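Local coordinates for protein cysteine hydrolase (Vibrio cholerae, PDB 6V98) that is a type VI secretion system effector and probably acts as a papain-like cysteine hydrolase, delivered by the bacterium into competing cells, at residues Asp5-Val10 and Ile157-Ala162; Gly46-Asn51 and Leu97-Glu102; Val56-Glu61 and Glu125-Leu130; Val116-Lys121 and Met163-Ala168. All coordinates share one frame; numbering follows the deposited sequence.

Interaction 1: residues Asp5-Val10 and Ile157-Ala162; sequences DFLIPV and IDLADA
Leu-7 of the strand and Leu-159 of the helix supply most of this apolar contact. The two side chains cross obliquely, and both methyls of Leu-7 reach the same methyl of its partner: CD1 lies 3.9 Å and CD2 4.0 Å from Leu-159 CD2. Each leucine has CG turned opposite the backbone N (chi1 -163° for Leu-7, 172° for Leu-159), which sends the forked ends into the gap between strand and helix.

A second apolar touch is looser. Leu-7 CD2 comes within 4.3 Å of Ala-160 CA and 4.4 Å of Ala-160 CB. The small methyl of Ala-160 lets the helix backbone come close to the leucine tip, and the CA atoms of the two segments are nearest here, with 8.1 Å between Leu-7 CA and Ala-160 CA.

The contact joins an inner strand of the seven-stranded antiparallel sheet to the helix that follows the arsenic-modified Cys-152. A helix that begins just after a cysteine and packs on an antiparallel sheet is consistent with the papain-like clan to which this effector family is assigned. Val-47 and Leu-49 extend the apolar layer around Leu-7, while Trp-129 and Leu-130 of helix 123-134 flank Leu-159.

Polar groups lie apart from the leucines. The Asp-5 carboxylate takes the backbone N-H groups of Gly-52, Phe-122 and Phe-123, and Asp-158 on the partly exposed side of the helix forms a salt bridge with Lys-170.

Interaction 2: residues Gly46-Asn51 and Leu97-Glu102; sequences GVILIN and LKVLKE
Ile-48 drives a single methyl, CD1, between two residues of the helix and makes the whole direct contact with it. CD1 lies 3.9 Å from Val-99 CG1 and, equally, 3.9 Å from Leu-100 CD2. The isoleucine is extended: CG1 stands opposite the carbonyl carbon (chi1 -60°) and CD1 continues outward from it. It therefore meets Val-99 tip to tip, whereas the Leu-100 side chain runs across it at about a right angle and brings in one branch from the flank.

All three residues are buried, and their side chains fill the 9.0 Å between Ile-48 CA and Val-99 CA. Packing slackens one strand repeat further on, where Ile-50 faces the helix but its side chain stays 6.5 Å or more from it. On the strand side, Ile-8, Thr-57 and Tyr-59 pack around Ile-48 from the two adjacent strands.

The side of the helix turned from the strand carries the charged residues. Lys-98 is exposed, Lys-101 and Glu-102 are partly so, and Glu-102 hydrogen-bonds Ser-82. Val-99 and Leu-100 thus form part of the apolar stripe of an amphipathic helix. Through this stripe helix 93-107 covers one face of the central antiparallel sheet, an alpha+beta arrangement consistent with the papain-like clan.

Interaction 3: residues Val56-Glu61 and Glu125-Leu130; sequences VTRYYE and EADSWL
Arg-58 and Tyr-60, alternate residues on one side of the strand, face Asp-127 and Leu-130, which lie one turn apart on the helix. Just ahead of them, Val-56 does not reach the helix, but its CG1 sits over one face of the Arg-58 guanidinium, offset toward the rim. Thr-57 contributes its carbonyl O, which accepts a weak bond of 3.4 Å from Arg-58 NH1.

The Arg-58 chain bends at chi2 (-71°) and runs at a slant past Asp-127. Its CG is 3.9 Å from Asp-127 OD1 and its NE 4.1 Å from the same oxygen, too far for a salt bridge. OD1 lies at the guanidinium edge, but the two flat groups are turned 56° from each other, and Asp-127 makes its salt bridge through OD2 to Arg-131.

Tyr-59 points to the opposite side of the sheet, where its hydroxyl donates to Glu-61 OE1. Tyr-60 then presents a ring face to the helix. Leu-130 CB sits almost exactly above the ring centre, 3.7 Å from the centroid and 3° off the normal, in a CH-pi contact; Leu-130 CD1 adds a 3.8 Å touch to Tyr-60 CD1. At the ring edge, a water 2.6 Å from Tyr-60 OH donates a short bond, 2.5 Å, to Asp-127 OD1.

Strand 57-63 and helix 123-134 are thus joined by an apolar face contact and a water-mediated polar link beside it. The Asp-127 carboxylate is shared between Arg-131 and the water, with Arg-58 near enough that its charge would probably favour the ionised form.

Interaction 4: residues Val116-Lys121 and Met163-Ala168; sequences VVLRGK and MGLDPA
Leu-165 reaches from the loop toward the strand with its two methyls divided between different partners. CD1 packs against Leu-118, 3.9 Å from Leu-118 CD1 and 4.1 Å from Leu-118 CB, while CD2 comes to 3.9 Å from Arg-119 O. The two leucines have the same conformation, CG opposite the carbonyl carbon and the chain extended beyond it, though the chi1 of Leu-118 (-46°) falls some 15° short of the -61° of Leu-165. They meet at a slant, so that a branch of one lies beside the stem of the other.

The loop follows helix 154-162, whose end is closed by a Schellman motif: Gly-164 takes a positive phi (77°), and the next residue, Leu-165, turns back toward the sheet. Strand 113-120 is thereby linked to the helix exit, with Leu-7 and Phe-122 also packing on Leu-165.

Arg-119, next along the strand from Leu-118, directs its side chain away from the loop and contributes only its carbonyl here. Its guanidinium bonds the carbonyls of Asp-4 and Asp-5 and makes a cation-pi contact with Phe-6 on the far side of the sheet.

How the interactions relate
All four contacts dress one seven-stranded antiparallel sheet, in which 57-63, 44-50, 5-12 and 113-120 are consecutive neighbours. Interactions 1, 3 and 4 cover one face, where helices 123-134 and 154-162 pack side by side through Trp-129 and Leu-130; interaction 2 places helix 93-107 on the other face, giving a sheet layered between helices. Interactions 1 and 4 are closest, with centres about 6 Å apart, whereas 2 and 4 are about 16 Å apart and do not touch. Along the chain, interactions 2 and 3 alternate with each other inside the loop closed by interaction 1, and interaction 4 alternates with 1 and 3, so that segments distant in sequence are brought together on the two faces of one sheet.

Interaction 1: residues Asp5-Val10 and Ile157-Ala162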
loop_
_atom_site.group_PDB
_atom_site.type_symbol
_atom_site.label_atom_id
_atom_site.label_comp_id
_atom_site.label_asym_id
_atom_site.label_seq_id
_atom_site.Cartn_x
_atom_site.Cartn_y
_atom_site.Cartn_z
ATOM N N ASP A 5 0.941 12.429 -9.482
ATOM C CA ASP A 5 0.393 11.784 -8.306
ATOM C C ASP A 5 1.452 10.896 -7.656
ATOM O O ASP A 5 2.538 10.670 -8.206
ATOM C CB ASP A 5 -0.838 10.964 -8.684
ATOM C CG ASP A 5 -1.883 11.798 -9.402
ATOM O OD1 ASP A 5 -2.235 12.890 -8.889
ATOM O OD2 ASP A 5 -2.341 11.374 -10.479
ATOM N N PHE A 6 1.113 10.376 -6.478
ATOM C CA PHE A 6 1.989 9.512 -5.703
ATOM C C PHE A 6 1.285 8.191 -5.440
ATOM O O PHE A 6 0.104 8.174 -5.077
ATOM C CB PHE A 6 2.360 10.116 -4.334
ATOM C CG PHE A 6 3.014 11.477 -4.395
ATOM C CD1 PHE A 6 2.267 12.609 -4.664
ATOM C CD2 PHE A 6 4.368 11.621 -4.116
ATOM C CE1 PHE A 6 2.872 13.878 -4.682
ATOM C CE2 PHE A 6 4.982 12.881 -4.137
ATOM C CZ PHE A 6 4.231 14.001 -4.425
ATOM N N LEU A 7 2.014 7.094 -5.622
ATOM C CA LEU A 7 1.594 5.771 -5.161
ATOM C C LEU A 7 2.723 5.225 -4.295
ATOM O O LEU A 7 3.860 5.094 -4.763
ATOM C CB LEU A 7 1.285 4.824 -6.331
ATOM C CG LEU A 7 0.459 3.590 -5.946
ATOM C CD1 LEU A 7 -0.994 4.003 -5.680
ATOM C CD2 LEU A 7 0.518 2.509 -7.033
ATOM N N ILE A 8 2.417 4.942 -3.033
ATOM C CA ILE A 8 3.425 4.530 -2.063
ATOM C C ILE A 8 3.043 3.158 -1.529
ATOM O O ILE A 8 2.326 3.065 -0.516
ATOM C CB ILE A 8 3.560 5.553 -0.923
ATOM C CG1 ILE A 8 3.779 6.952 -1.498
ATOM C CG2 ILE A 8 4.698 5.168 0.016
ATOM C CD1 ILE A 8 3.889 8.025 -0.431
ATOM N N PRO A 9 3.451 2.082 -2.198
ATOM C CA PRO A 9 3.380 0.758 -1.578
ATOM C C PRO A 9 4.124 0.794 -0.258
ATOM O O PRO A 9 5.235 1.321 -0.174
ATOM C CB PRO A 9 4.076 -0.152 -2.602
ATOM C CG PRO A 9 3.946 0.586 -3.931
ATOM C CD PRO A 9 4.049 2.047 -3.543
ATOM N N VAL A 10 3.502 0.249 0.787
ATOM C CA VAL A 10 4.119 0.190 2.110
ATOM C C VAL A 10 4.076 -1.254 2.588
ATOM O O VAL A 10 3.048 -1.923 2.456
ATOM C CB VAL A 10 3.431 1.145 3.109
ATOM C CG1 VAL A 10 3.675 2.607 2.680
ATOM C CG2 VAL A 10 1.937 0.875 3.206
ATOM N N ILE A 157 0.979 -5.021 -6.058
ATOM C CA ILE A 157 1.709 -5.200 -7.312
ATOM C C ILE A 157 0.750 -5.101 -8.479
ATOM O O ILE A 157 1.035 -4.435 -9.485
ATOM C CB ILE A 157 2.453 -6.547 -7.331
ATOM C CG1 ILE A 157 3.477 -6.614 -6.195
ATOM C CG2 ILE A 157 3.116 -6.757 -8.718
ATOM C CD1 ILE A 157 3.995 -8.006 -5.944
ATOM N N ASP A 158 -0.409 -5.759 -8.360
ATOM C CA ASP A 158 -1.404 -5.733 -9.425
ATOM C C ASP A 158 -1.901 -4.316 -9.680
ATOM O O ASP A 158 -2.127 -3.931 -10.834
ATOM C CB ASP A 158 -2.573 -6.663 -9.077
ATOM C CG ASP A 158 -2.194 -8.152 -9.144
ATOM O OD1 ASP A 158 -1.083 -8.491 -9.606
ATOM O OD2 ASP A 158 -3.013 -8.981 -8.717
ATOM N N LEU A 159 -2.059 -3.516 -8.620
ATOM C CA LEU A 159 -2.436 -2.114 -8.807
ATOM C C LEU A 159 -1.368 -1.362 -9.586
ATOM O O LEU A 159 -1.667 -0.622 -10.534
ATOM C CB LEU A 159 -2.659 -1.437 -7.449
ATOM C CG LEU A 159 -2.871 0.081 -7.466
ATOM C CD1 LEU A 159 -4.131 0.476 -8.203
ATOM C CD2 LEU A 159 -2.895 0.603 -6.040
ATOM N N ALA A 160 -0.109 -1.505 -9.169
ATOM C CA ALA A 160 0.964 -0.766 -9.822
ATOM C C ALA A 160 1.109 -1.209 -11.267
ATOM O O ALA A 160 1.256 -0.372 -12.169
ATOM C CB ALA A 160 2.271 -0.951 -9.050
ATOM N N ASP A 161 1.013 -2.521 -11.511
ATOM C CA ASP A 161 0.989 -3.029 -12.883
ATOM C C ASP A 161 -0.134 -2.377 -13.681
ATOM O O ASP A 161 0.062 -1.949 -14.826
ATOM C CB ASP A 161 0.810 -4.552 -12.883
ATOM C CG ASP A 161 2.122 -5.314 -13.085
ATOM O OD1 ASP A 161 2.751 -5.173 -14.161
ATOM O OD2 ASP A 161 2.513 -6.067 -12.167
ATOM N N ALA A 162 -1.329 -2.301 -13.084
ATOM C CA ALA A 162 -2.489 -1.760 -13.782
ATOM C C ALA A 162 -2.323 -0.277 -14.081
ATOM O O ALA A 162 -2.899 0.222 -15.056
ATOM C CB ALA A 162 -3.761 -2.005 -12.961
#

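Interaction 2: residues Gly46-Asn51 and Leu97-Glu102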
loop_
_atom_site.group_PDB
_atom_site.type_symbol
_atom_site.label_atom_id
_atom_site.label_comp_id
_atom_site.label_asym_id
_atom_site.label_seq_id
_atom_site.Cartn_x
_atom_site.Cartn_y
_atom_site.Cartn_z
ATOM N N GLY A 46 0.342 -2.643 2.238
ATOM C CA GLY A 46 -0.786 -1.804 1.860
ATOM C C GLY A 46 -0.328 -0.754 0.865
ATOM O O GLY A 46 0.807 -0.834 0.404
ATOM N N VAL A 47 -1.167 0.219 0.506
ATOM C CA VAL A 47 -0.737 1.233 -0.454
ATOM C C VAL A 47 -1.366 2.575 -0.100
ATOM O O VAL A 47 -2.564 2.664 0.179
ATOM C CB VAL A 47 -1.056 0.823 -1.913
ATOM C CG1 VAL A 47 -2.555 0.598 -2.131
ATOM C CG2 VAL A 47 -0.471 1.838 -2.906
ATOM N N ILE A 48 -0.543 3.615 -0.102
ATOM C CA ILE A 48 -1.001 4.988 0.034
ATOM C C ILE A 48 -1.122 5.592 -1.350
ATOM O O ILE A 48 -0.216 5.448 -2.179
ATOM C CB ILE A 48 -0.024 5.813 0.888
ATOM C CG1 ILE A 48 0.092 5.198 2.280
ATOM C CG2 ILE A 48 -0.503 7.258 0.956
ATOM C CD1 ILE A 48 1.175 5.859 3.165
ATOM N N LEU A 49 -2.220 6.300 -1.593
ATOM C CA LEU A 49 -2.468 6.962 -2.868
ATOM C C LEU A 49 -2.682 8.447 -2.615
ATOM O O LEU A 49 -3.540 8.818 -1.812
ATOM C CB LEU A 49 -3.698 6.360 -3.561
ATOM C CG LEU A 49 -4.208 7.140 -4.774
ATOM C CD1 LEU A 49 -3.254 6.971 -5.932
ATOM C CD2 LEU A 49 -5.600 6.673 -5.165
ATOM N N ILE A 50 -1.916 9.298 -3.295
ATOM C CA ILE A 50 -1.981 10.740 -3.062
ATOM C C ILE A 50 -2.214 11.482 -4.372
ATOM O O ILE A 50 -1.500 11.256 -5.356
ATOM C CB ILE A 50 -0.707 11.271 -2.389
ATOM C CG1 ILE A 50 -0.498 10.566 -1.053
ATOM C CG2 ILE A 50 -0.827 12.788 -2.192
ATOM C CD1 ILE A 50 0.883 10.775 -0.476
ATOM N N ASN A 51 -3.209 12.373 -4.370
ATOM C CA ASN A 51 -3.418 13.325 -5.457
ATOM C C ASN A 51 -2.311 14.376 -5.447
ATOM O O ASN A 51 -2.180 15.134 -4.479
ATOM C CB ASN A 51 -4.779 14.002 -5.310
ATOM C CG ASN A 51 -5.151 14.829 -6.531
ATOM O OD1 ASN A 51 -4.420 15.737 -6.920
ATOM N ND2 ASN A 51 -6.275 14.497 -7.158
ATOM N N LEU A 97 4.682 12.075 7.753
ATOM C CA LEU A 97 4.875 11.396 9.033
ATOM C C LEU A 97 3.548 11.139 9.738
ATOM O O LEU A 97 3.372 10.100 10.385
ATOM C CB LEU A 97 5.785 12.225 9.953
ATOM C CG LEU A 97 7.304 12.082 9.860
ATOM C CD1 LEU A 97 7.977 13.222 10.635
ATOM C CD2 LEU A 97 7.749 10.722 10.387
ATOM N N LYS A 98 2.613 12.086 9.656
ATOM C CA LYS A 98 1.330 11.908 10.328
ATOM C C LYS A 98 0.562 10.739 9.730
ATOM O O LYS A 98 -0.044 9.943 10.458
ATOM C CB LYS A 98 0.512 13.195 10.237
ATOM C CG LYS A 98 -0.816 13.131 10.949
ATOM C CD LYS A 98 -1.508 14.471 10.906
ATOM C CE LYS A 98 -2.866 14.385 11.556
ATOM N NZ LYS A 98 -3.591 15.674 11.415
ATOM N N VAL A 99 0.603 10.607 8.399
ATOM C CA VAL A 99 -0.063 9.501 7.721
ATOM C C VAL A 99 0.634 8.185 8.025
ATOM O O VAL A 99 -0.020 7.154 8.209
ATOM C CB VAL A 99 -0.110 9.762 6.203
ATOM C CG1 VAL A 99 -0.581 8.505 5.442
ATOM C CG2 VAL A 99 -1.015 10.945 5.906
ATOM N N LEU A 100 1.970 8.185 8.040
ATOM C CA LEU A 100 2.685 6.936 8.265
ATOM C C LEU A 100 2.404 6.408 9.664
ATOM O O LEU A 100 2.161 5.212 9.852
ATOM C CB LEU A 100 4.181 7.137 8.037
ATOM C CG LEU A 100 4.574 7.401 6.569
ATOM C CD1 LEU A 100 6.071 7.670 6.439
ATOM C CD2 LEU A 100 4.139 6.232 5.653
ATOM N N LYS A 101 2.413 7.297 10.658
ATOM C CA LYS A 101 2.050 6.882 12.008
ATOM C C LYS A 101 0.632 6.313 12.054
ATOM O O LYS A 101 0.382 5.302 12.724
ATOM C CB LYS A 101 2.176 8.064 12.960
ATOM C CG LYS A 101 2.203 7.657 14.406
ATOM C CD LYS A 101 2.528 8.840 15.297
ATOM C CE LYS A 101 3.347 8.378 16.489
ATOM N NZ LYS A 101 2.493 7.743 17.519
ATOM N N GLU A 102 -0.316 6.967 11.379
ATOM C CA GLU A 102 -1.686 6.460 11.345
ATOM C C GLU A 102 -1.724 5.050 10.775
ATOM O O GLU A 102 -2.336 4.144 11.354
ATOM C CB GLU A 102 -2.575 7.399 10.522
ATOM C CG GLU A 102 -2.864 8.750 11.209
ATOM C CD GLU A 102 -3.569 9.736 10.286
ATOM O OE1 GLU A 102 -3.492 9.545 9.062
ATOM O OE2 GLU A 102 -4.193 10.700 10.775
#

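Interaction 3: residues Val56-Glu61 and Glu125-Leu130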
loop_
_atom_site.group_PDB
_atom_site.type_symbol
_atom_site.label_atom_id
_atom_site.label_comp_id
_atom_site.label_asym_id
_atom_site.label_seq_id
_atom_site.Cartn_x
_atom_site.Cartn_y
_atom_site.Cartn_z
ATOM N N VAL A 56 -5.017 15.146 -1.443
ATOM C CA VAL A 56 -6.001 14.180 -0.968
ATOM C C VAL A 56 -5.379 12.790 -0.970
ATOM O O VAL A 56 -4.791 12.361 -1.972
ATOM C CB VAL A 56 -7.266 14.230 -1.844
ATOM C CG1 VAL A 56 -8.214 13.106 -1.471
ATOM C CG2 VAL A 56 -7.966 15.588 -1.713
ATOM N N THR A 57 -5.526 12.076 0.151
ATOM C CA THR A 57 -4.819 10.832 0.435
ATOM C C THR A 57 -5.808 9.704 0.722
ATOM O O THR A 57 -6.795 9.899 1.434
ATOM C CB THR A 57 -3.875 11.026 1.644
ATOM O OG1 THR A 57 -2.973 12.104 1.369
ATOM C CG2 THR A 57 -3.051 9.783 1.924
ATOM N N ARG A 58 -5.534 8.524 0.167
ATOM C CA ARG A 58 -6.287 7.303 0.434
ATOM C C ARG A 58 -5.332 6.195 0.853
ATOM O O ARG A 58 -4.168 6.172 0.459
ATOM C CB ARG A 58 -7.070 6.820 -0.805
ATOM C CG ARG A 58 -7.914 7.888 -1.457
ATOM C CD ARG A 58 -9.092 8.213 -0.574
ATOM N NE ARG A 58 -10.032 9.103 -1.242
ATOM C CZ ARG A 58 -10.394 10.294 -0.776
ATOM N NH1 ARG A 58 -9.890 10.755 0.368
ATOM N NH2 ARG A 58 -11.263 11.029 -1.460
ATOM N N TYR A 59 -5.852 5.237 1.616
ATOM C CA TYR A 59 -5.089 4.048 1.971
ATOM C C TYR A 59 -5.972 2.824 1.784
ATOM O O TYR A 59 -7.115 2.802 2.255
ATOM C CB TYR A 59 -4.557 4.121 3.414
ATOM C CG TYR A 59 -3.835 2.859 3.829
ATOM C CD1 TYR A 59 -4.518 1.827 4.469
ATOM C CD2 TYR A 59 -2.485 2.681 3.551
ATOM C CE1 TYR A 59 -3.871 0.650 4.826
ATOM C CE2 TYR A 59 -1.832 1.504 3.891
ATOM C CZ TYR A 59 -2.528 0.500 4.527
ATOM O OH TYR A 59 -1.891 -0.660 4.891
ATOM N N TYR A 60 -5.449 1.823 1.069
ATOM C CA TYR A 60 -6.137 0.565 0.825
ATOM C C TYR A 60 -5.205 -0.595 1.120
ATOM O O TYR A 60 -3.981 -0.480 0.991
ATOM C CB TYR A 60 -6.610 0.456 -0.635
ATOM C CG TYR A 60 -7.863 1.230 -0.957
ATOM C CD1 TYR A 60 -7.833 2.608 -1.191
ATOM C CD2 TYR A 60 -9.083 0.575 -1.043
ATOM C CE1 TYR A 60 -9.008 3.306 -1.501
ATOM C CE2 TYR A 60 -10.251 1.250 -1.352
ATOM C CZ TYR A 60 -10.219 2.605 -1.580
ATOM O OH TYR A 60 -11.411 3.232 -1.878
ATOM N N GLU A 61 -5.794 -1.729 1.492
ATOM C CA GLU A 61 -5.012 -2.940 1.673
ATOM C C GLU A 61 -5.921 -4.147 1.475
ATOM O O GLU A 61 -7.148 -4.041 1.522
ATOM C CB GLU A 61 -4.359 -2.984 3.069
ATOM C CG GLU A 61 -5.374 -2.968 4.193
ATOM C CD GLU A 61 -4.771 -2.555 5.520
ATOM O OE1 GLU A 61 -3.550 -2.730 5.688
ATOM O OE2 GLU A 61 -5.528 -2.066 6.384
ATOM N N GLU A 125 -7.673 6.917 -11.883
ATOM C CA GLU A 125 -7.665 5.519 -12.305
ATOM C C GLU A 125 -7.351 4.584 -11.145
ATOM O O GLU A 125 -7.940 3.500 -11.033
ATOM C CB GLU A 125 -6.657 5.318 -13.426
ATOM C CG GLU A 125 -7.029 6.013 -14.733
ATOM C CD GLU A 125 -6.557 7.452 -14.816
ATOM O OE1 GLU A 125 -6.773 8.071 -15.880
ATOM O OE2 GLU A 125 -5.981 7.964 -13.826
ATOM N N ALA A 126 -6.400 4.968 -10.291
ATOM C CA ALA A 126 -6.072 4.134 -9.136
ATOM C C ALA A 126 -7.233 4.080 -8.156
ATOM O O ALA A 126 -7.565 3.008 -7.626
ATOM C CB ALA A 126 -4.820 4.669 -8.440
ATOM N N ASP A 127 -7.847 5.233 -7.885
ATOM C CA ASP A 127 -8.996 5.270 -6.987
ATOM C C ASP A 127 -10.130 4.410 -7.523
ATOM O O ASP A 127 -10.759 3.650 -6.773
ATOM C CB ASP A 127 -9.455 6.715 -6.793
ATOM C CG ASP A 127 -10.425 6.863 -5.649
ATOM O OD1 ASP A 127 -10.002 6.641 -4.497
ATOM O OD2 ASP A 127 -11.600 7.201 -5.904
ATOM N N SER A 128 -10.387 4.499 -8.825
ATOM C CA SER A 128 -11.424 3.672 -9.439
ATOM C C SER A 128 -11.092 2.182 -9.353
ATOM O O SER A 128 -11.977 1.352 -9.097
ATOM C CB SER A 128 -11.616 4.096 -10.897
ATOM O OG SER A 128 -12.631 3.307 -11.503
ATOM N N TRP A 129 -9.826 1.819 -9.578
ATOM C CA TRP A 129 -9.428 0.411 -9.522
ATOM C C TRP A 129 -9.591 -0.150 -8.112
ATOM O O TRP A 129 -10.133 -1.249 -7.927
ATOM C CB TRP A 129 -7.984 0.275 -10.016
ATOM C CG TRP A 129 -7.432 -1.119 -10.242
ATOM C CD1 TRP A 129 -7.329 -1.770 -11.435
ATOM C CD2 TRP A 129 -6.846 -1.983 -9.261
ATOM N NE1 TRP A 129 -6.729 -2.991 -11.258
ATOM C CE2 TRP A 129 -6.428 -3.150 -9.931
ATOM C CE3 TRP A 129 -6.653 -1.888 -7.879
ATOM C CZ2 TRP A 129 -5.821 -4.215 -9.269
ATOM C CZ3 TRP A 129 -6.040 -2.943 -7.218
ATOM C CH2 TRP A 129 -5.630 -4.091 -7.912
ATOM N N LEU A 130 -9.146 0.606 -7.104
ATOM C CA LEU A 130 -9.260 0.170 -5.714
ATOM C C LEU A 130 -10.719 0.052 -5.281
ATOM O O LEU A 130 -11.104 -0.936 -4.641
ATOM C CB LEU A 130 -8.492 1.146 -4.819
ATOM C CG LEU A 130 -6.986 1.031 -5.065
ATOM C CD1 LEU A 130 -6.270 2.320 -4.611
ATOM C CD2 LEU A 130 -6.415 -0.194 -4.363
HETATM O O HOH W 1 -11.124 5.767 -2.429
#

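Interaction 4: residues Val116-Lys121 and Met163-Ala168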
loop_
_atom_site.group_PDB
_atom_site.type_symbol
_atom_site.label_atom_id
_atom_site.label_comp_id
_atom_site.label_asym_id
_atom_site.label_seq_id
_atom_site.Cartn_x
_atom_site.Cartn_y
_atom_site.Cartn_z
ATOM N N VAL A 116 8.234 2.195 -1.275
ATOM C CA VAL A 116 8.770 2.863 -2.455
ATOM C C VAL A 116 7.819 3.989 -2.813
ATOM O O VAL A 116 6.620 3.924 -2.522
ATOM C CB VAL A 116 8.957 1.909 -3.662
ATOM C CG1 VAL A 116 10.021 0.873 -3.350
ATOM C CG2 VAL A 116 7.615 1.243 -4.057
ATOM N N VAL A 117 8.349 5.017 -3.468
ATOM C CA VAL A 117 7.554 6.170 -3.868
ATOM C C VAL A 117 7.512 6.197 -5.387
ATOM O O VAL A 117 8.538 6.404 -6.043
ATOM C CB VAL A 117 8.119 7.477 -3.300
ATOM C CG1 VAL A 117 7.247 8.634 -3.707
ATOM C CG2 VAL A 117 8.233 7.386 -1.765
ATOM N N LEU A 118 6.322 6.002 -5.947
ATOM C CA LEU A 118 6.117 5.937 -7.385
ATOM C C LEU A 118 5.336 7.161 -7.826
ATOM O O LEU A 118 4.483 7.659 -7.091
ATOM C CB LEU A 118 5.337 4.676 -7.770
ATOM C CG LEU A 118 5.795 3.371 -7.136
ATOM C CD1 LEU A 118 4.852 2.263 -7.520
ATOM C CD2 LEU A 118 7.234 3.062 -7.548
ATOM N N ARG A 119 5.610 7.628 -9.040
ATOM C CA ARG A 119 5.012 8.863 -9.530
ATOM C C ARG A 119 4.413 8.673 -10.917
ATOM O O ARG A 119 4.981 7.979 -11.765
ATOM C CB ARG A 119 6.052 9.999 -9.579
ATOM C CG ARG A 119 6.710 10.310 -8.233
ATOM C CD ARG A 119 5.721 10.825 -7.189
ATOM N NE ARG A 119 5.089 12.095 -7.552
ATOM C CZ ARG A 119 5.685 13.285 -7.466
ATOM N NH1 ARG A 119 6.938 13.379 -7.047
ATOM N NH2 ARG A 119 5.029 14.386 -7.803
ATOM N N GLY A 120 3.305 9.355 -11.163
ATOM C CA GLY A 120 2.685 9.344 -12.472
ATOM C C GLY A 120 1.346 10.042 -12.396
ATOM O O GLY A 120 0.933 10.530 -11.341
ATOM N N LYS A 121 0.670 10.094 -13.545
ATOM C CA LYS A 121 -0.675 10.663 -13.615
ATOM C C LYS A 121 -1.655 9.502 -13.564
ATOM O O LYS A 121 -1.893 8.841 -14.578
ATOM C CB LYS A 121 -0.859 11.501 -14.877
ATOM C CG LYS A 121 0.065 12.712 -14.958
ATOM C CD LYS A 121 -0.278 13.725 -13.872
ATOM C CE LYS A 121 0.635 14.941 -13.903
ATOM N NZ LYS A 121 1.573 14.960 -15.055
ATOM N N MET A 163 -1.538 0.439 -13.279
ATOM C CA MET A 163 -1.325 1.858 -13.522
ATOM C C MET A 163 -0.276 2.108 -14.601
ATOM O O MET A 163 -0.008 3.271 -14.924
ATOM C CB MET A 163 -0.910 2.572 -12.225
ATOM C CG MET A 163 -1.936 2.544 -11.080
ATOM S SD MET A 163 -3.548 3.261 -11.493
ATOM C CE MET A 163 -4.462 1.741 -11.783
ATOM N N GLY A 164 0.330 1.052 -15.145
ATOM C CA GLY A 164 1.429 1.208 -16.078
ATOM C C GLY A 164 2.757 1.554 -15.443
ATOM O O GLY A 164 3.644 2.077 -16.129
ATOM N N LEU A 165 2.935 1.262 -14.161
ATOM C CA LEU A 165 4.133 1.671 -13.440
ATOM C C LEU A 165 5.246 0.629 -13.474
ATOM O O LEU A 165 6.326 0.881 -12.927
ATOM C CB LEU A 165 3.776 2.007 -11.993
ATOM C CG LEU A 165 2.772 3.149 -11.813
ATOM C CD1 LEU A 165 2.391 3.288 -10.337
ATOM C CD2 LEU A 165 3.332 4.463 -12.361
ATOM N N ASP A 166 5.018 -0.516 -14.104
ATOM C CA ASP A 166 6.041 -1.541 -14.288
ATOM C C ASP A 166 6.745 -1.898 -12.974
ATOM O O ASP A 166 7.955 -1.686 -12.836
ATOM C CB ASP A 166 7.051 -1.113 -15.340
ATOM C CG ASP A 166 7.995 -2.239 -15.731
ATOM O OD1 ASP A 166 7.597 -3.422 -15.633
ATOM O OD2 ASP A 166 9.144 -1.946 -16.122
ATOM N N PRO A 167 6.023 -2.436 -12.000
ATOM C CA PRO A 167 6.658 -2.847 -10.742
ATOM C C PRO A 167 7.628 -3.996 -10.967
ATOM O O PRO A 167 7.692 -4.608 -12.038
ATOM C CB PRO A 167 5.481 -3.288 -9.881
ATOM C CG PRO A 167 4.464 -3.782 -10.894
ATOM C CD PRO A 167 4.606 -2.839 -12.063
ATOM N N ALA A 168 8.384 -4.295 -9.914
ATOM C CA ALA A 168 9.354 -5.380 -9.972
ATOM C C ALA A 168 8.664 -6.706 -10.263
ATOM O O ALA A 168 7.507 -6.937 -9.891
ATOM C CB ALA A 168 10.144 -5.469 -8.654
#